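Local coordinates for protein flavoredoxin (Methanosarcina acetivorans, PDB 3BNK) that binds flavin mononucleotide and, as a flavoredoxin, probably serves as an electron carrier in this methanogenic archaeon, at residues Thr57-Gly60 against Ile61-Gly65; Tyr146-Gly150 against Lys151-Lys155. All blocks are in the same frame, centred on the assembly; numbering follows the deposited sequence.

Contact 1 (Thr57-Gly60 against Ile61-Gly65); sequences TPEG and IAENG. With FMN (flavin mononucleotide), chain D.
T57 and I61, one helical turn apart, join through both backbone and side chains. Among the backbone bonds, I61 N donates to T57 O at 3.1 Å, and A62 N donates to P58 O at 2.8 Å. The carbonyl of G60 accepts twice: N64 N and the side-chain amide N64 ND2 (3.1 Å from G60 O) arrive from opposite faces of its plane, the second less straight, at 145°. The other end of that amide, N64 OD1, bonds to T106, so the group is held at both ends.

The apolar part is small. With T57 CG2 anti to the backbone N, the methyl meets I61 CD1 at 3.9 Å, and both side chains pack on L21 of strand 16-25. On the exposed side E63 OE1 is bonded to K26 N.

The same T57 rotamer sets OG1 beside its own backbone N (chi1 -62°), and both donate to phosphate oxygen O2P of FMN, T57 N at 2.9 Å and T57 OG1 at 2.5 Å, shorter than usual, so that its exact length is less certain. Phosphate binding at the N-terminal end of a helix is a recurrent nucleotide-binding arrangement, here contributing T57 to the FMN pocket.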
# COMPACT_ATOMS: atom_id res chain seq x y z
N THR B 57 -0.67 18.24 -8.49
CA THR B 57 -0.80 18.08 -7.05
C THR B 57 0.48 18.40 -6.22
O THR B 57 0.37 19.07 -5.19
CB THR B 57 -1.43 16.69 -6.71
OG1 THR B 57 -2.75 16.61 -7.29
CG2 THR B 57 -1.52 16.44 -5.20
N PRO B 58 1.69 17.93 -6.67
CA PRO B 58 2.90 18.16 -5.87
C PRO B 58 3.21 19.62 -5.54
O PRO B 58 3.67 19.89 -4.43
CB PRO B 58 4.02 17.57 -6.73
CG PRO B 58 3.34 16.58 -7.58
CD PRO B 58 2.00 17.17 -7.89
N GLU B 59 2.96 20.54 -6.49
CA GLU B 59 3.10 21.99 -6.24
C GLU B 59 2.31 22.41 -5.00
O GLU B 59 2.79 23.20 -4.21
CB GLU B 59 2.57 22.83 -7.39
CG GLU B 59 3.16 22.53 -8.75
CD GLU B 59 2.61 23.45 -9.82
OE1 GLU B 59 2.13 24.57 -9.48
OE2 GLU B 59 2.69 23.06 -11.01
N GLY B 60 1.09 21.90 -4.87
CA GLY B 60 0.22 22.22 -3.75
C GLY B 60 0.68 21.61 -2.44
O GLY B 60 0.67 22.28 -1.41
N ILE B 61 1.08 20.34 -2.47
CA ILE B 61 1.61 19.71 -1.27
C ILE B 61 2.90 20.41 -0.81
O ILE B 61 3.07 20.67 0.38
CB ILE B 61 1.78 18.18 -1.41
CG1 ILE B 61 0.43 17.53 -1.79
CG2 ILE B 61 2.30 17.58 -0.12
CD1 ILE B 61 0.48 16.03 -1.93
N ALA B 62 3.77 20.76 -1.75
CA ALA B 62 4.97 21.54 -1.42
C ALA B 62 4.64 22.91 -0.82
O ALA B 62 5.27 23.31 0.15
CB ALA B 62 5.89 21.67 -2.65
N GLU B 63 3.65 23.61 -1.38
CA GLU B 63 3.23 24.94 -0.93
C GLU B 63 2.74 24.91 0.53
O GLU B 63 3.18 25.68 1.38
CB GLU B 63 2.08 25.49 -1.82
CG GLU B 63 2.39 25.67 -3.34
CD GLU B 63 1.16 26.05 -4.22
OE1 GLU B 63 0.07 26.36 -3.70
OE2 GLU B 63 1.30 26.04 -5.46
N ASN B 64 1.83 23.98 0.80
CA ASN B 64 1.12 23.93 2.07
C ASN B 64 1.72 23.03 3.12
O ASN B 64 1.43 23.18 4.30
CB ASN B 64 -0.34 23.53 1.82
CG ASN B 64 -1.09 24.58 1.08
OD1 ASN B 64 -1.41 25.64 1.62
ND2 ASN B 64 -1.36 24.32 -0.20
N GLY B 65 2.54 22.07 2.69
CA GLY B 65 3.09 21.11 3.63
C GLY B 65 1.99 20.29 4.27
O GLY B 65 2.09 19.95 5.45
N1 FMN D . -0.64 9.12 -10.09
C2 FMN D . 0.41 9.16 -9.19
O2 FMN D . 1.32 9.96 -9.36
N3 FMN D . 0.42 8.31 -8.10
C4 FMN D . -0.63 7.42 -7.92
O4 FMN D . -0.61 6.66 -6.96
C4A FMN D . -1.68 7.38 -8.84
N5 FMN D . -2.73 6.48 -8.69
C5A FMN D . -3.79 6.46 -9.58
C6 FMN D . -4.84 5.56 -9.37
C7 FMN D . -5.91 5.51 -10.27
C7M FMN D . -7.07 4.61 -9.96
C8 FMN D . -5.93 6.37 -11.38
C8M FMN D . -7.17 6.52 -12.23
C9 FMN D . -4.88 7.28 -11.57
C9A FMN D . -3.81 7.34 -10.68
N10 FMN D . -2.75 8.24 -10.85
C10 FMN D . -1.69 8.25 -9.94
C1' FMN D . -2.79 9.26 -11.96
C2' FMN D . -3.19 10.65 -11.47
O2' FMN D . -4.27 10.56 -10.56
C3' FMN D . -3.66 11.53 -12.64
O3' FMN D . -2.64 11.74 -13.60
C4' FMN D . -4.26 12.84 -12.14
O4' FMN D . -4.91 13.47 -13.21
C5' FMN D . -3.25 13.82 -11.54
O5' FMN D . -4.04 14.91 -11.11
P FMN D . -3.44 16.40 -10.92
O1P FMN D . -2.66 16.77 -12.14
O2P FMN D . -2.52 16.36 -9.74
O3P FMN D . -4.52 17.41 -10.64

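Contact 2 (Tyr146-Gly150 against Lys151-Lys155); sequences YLIQG and KPDIK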
# COMPACT_ATOMS: atom_id res chain seq x y z
N TYR B 146 -19.78 3.93 9.59
CA TYR B 146 -18.63 3.23 9.03
C TYR B 146 -17.80 2.56 10.12
O TYR B 146 -16.78 1.94 9.84
CB TYR B 146 -17.77 4.20 8.20
CG TYR B 146 -18.49 4.81 7.01
CD1 TYR B 146 -18.63 6.20 6.88
CD2 TYR B 146 -19.06 4.00 6.03
CE1 TYR B 146 -19.29 6.76 5.79
CE2 TYR B 146 -19.73 4.54 4.94
CZ TYR B 146 -19.85 5.92 4.83
OH TYR B 146 -20.52 6.44 3.74
N LEU B 147 -18.25 2.68 11.37
CA LEU B 147 -17.46 2.22 12.50
C LEU B 147 -18.05 1.00 13.20
O LEU B 147 -19.27 0.86 13.29
CB LEU B 147 -17.26 3.36 13.52
CG LEU B 147 -16.68 4.68 13.00
CD1 LEU B 147 -16.70 5.72 14.11
CD2 LEU B 147 -15.29 4.53 12.43
N ILE B 148 -17.17 0.11 13.65
CA ILE B 148 -17.56 -0.94 14.58
C ILE B 148 -16.66 -0.83 15.80
O ILE B 148 -15.44 -0.85 15.66
CB ILE B 148 -17.54 -2.37 13.96
CG1 ILE B 148 -18.61 -2.49 12.86
CG2 ILE B 148 -17.77 -3.44 15.04
CD1 ILE B 148 -18.71 -3.86 12.20
N GLN B 149 -17.28 -0.69 16.97
CA GLN B 149 -16.57 -0.42 18.24
C GLN B 149 -15.52 0.71 18.10
O GLN B 149 -14.37 0.55 18.50
CB GLN B 149 -15.94 -1.70 18.82
CG GLN B 149 -16.94 -2.83 19.10
CD GLN B 149 -16.77 -3.48 20.48
OE1 GLN B 149 -15.65 -3.61 21.00
NE2 GLN B 149 -17.89 -3.90 21.08
N GLY B 150 -15.93 1.84 17.52
CA GLY B 150 -15.05 3.01 17.37
C GLY B 150 -14.05 3.03 16.21
O GLY B 150 -13.37 4.04 16.00
N LYS B 151 -13.96 1.93 15.46
CA LYS B 151 -12.94 1.77 14.42
C LYS B 151 -13.57 1.52 13.05
O LYS B 151 -14.60 0.85 12.95
CB LYS B 151 -12.00 0.58 14.74
CG LYS B 151 -11.29 0.64 16.09
CD LYS B 151 -12.00 -0.25 17.12
CE LYS B 151 -11.43 -0.11 18.54
NZ LYS B 151 -12.37 -0.69 19.57
N PRO B 152 -12.95 2.06 11.97
CA PRO B 152 -13.44 1.73 10.62
C PRO B 152 -13.66 0.23 10.39
O PRO B 152 -12.86 -0.60 10.83
CB PRO B 152 -12.33 2.27 9.71
CG PRO B 152 -11.76 3.44 10.50
CD PRO B 152 -11.83 3.02 11.93
N ASP B 153 -14.76 -0.09 9.72
CA ASP B 153 -15.07 -1.45 9.32
C ASP B 153 -15.04 -1.50 7.80
O ASP B 153 -15.79 -0.80 7.14
CB ASP B 153 -16.45 -1.88 9.82
CG ASP B 153 -16.88 -3.22 9.25
OD1 ASP B 153 -16.35 -4.25 9.71
OD2 ASP B 153 -17.71 -3.24 8.33
N ILE B 154 -14.18 -2.34 7.23
CA ILE B 154 -13.99 -2.33 5.78
C ILE B 154 -15.24 -2.65 4.94
O ILE B 154 -15.41 -2.10 3.84
CB ILE B 154 -12.75 -3.14 5.33
CG1 ILE B 154 -12.25 -2.62 3.97
CG2 ILE B 154 -13.05 -4.66 5.32
CD1 ILE B 154 -10.93 -3.26 3.48
N LYS B 155 -16.12 -3.51 5.45
CA LYS B 155 -17.33 -3.90 4.71
C LYS B 155 -18.36 -2.76 4.67
O LYS B 155 -19.05 -2.57 3.66
CB LYS B 155 -17.96 -5.18 5.28
CG LYS B 155 -17.09 -6.43 5.18
CD LYS B 155 -17.28 -7.17 3.86
CE LYS B 155 -16.10 -7.02 2.93
NZ LYS B 155 -16.30 -7.88 1.71
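The first torsions of I148 and D153 bring their side chains together: I148 CG1 stands beside its backbone N (chi1 -66°), while D153 CG lies anti to its own (chi1 172°). The ethyl arm of I148 thus runs obliquely against the aspartate, with I148 CD1 3.5 Å from D153 OD1, a van der Waals contact of the methyl with the carboxylate. L147 CD2 turns to the other strand and rests on the proline ring, 3.8 Å from P152 CD.

The backbone beneath is a β-hairpin with a two-residue loop, a type I' turn from I148 to K151 with Q149 and G150 at its corners, both at positive phi. I148 and K151 form the hydrogen-bonded pair. Its two bonds are similarly straight at the N-H, but I148 N lies 2.8 Å from K151 O, whereas K151 N reaches I148 O at a longer 3.2 Å and from well above the carbonyl plane, 62° out of it. One step outward, L147 and P152 are the non-hydrogen-bonded pair, and L147 CA approaches K151 O at 3.2 Å as a CA-H···O contact. Beyond them D153 N donates to Y146 O at 2.9 Å.

D153 is also the N-cap of helix 154-157, its OD2 accepting from K156 N, so the hairpin leads straight into the helix. L147 and P152 pack on I5 and Y14 of the second subunit.

Contacts 1 and 2 lie on opposite sides of the chain's centre, about 31 Å between centres, and do not touch. Both are local, within a continuous stretch, but contact 2 is the more superficial: two of its eight touching residues are buried and four exposed, against four buried in contact 1, where T57, P58 and I61 pack on strands 16-25 and 130-142 of the large antiparallel sheet. Contact 1 lies along helix 57-64, whereas contact 2 is a separate short hairpin running into helix 154-157. Helical backbone bonding, a side-chain amide and a phosphate grip define 57-65; strand pairing, a tight turn and an aspartate cap define 146-155. One serves the cofactor site; the other lies against the second subunit.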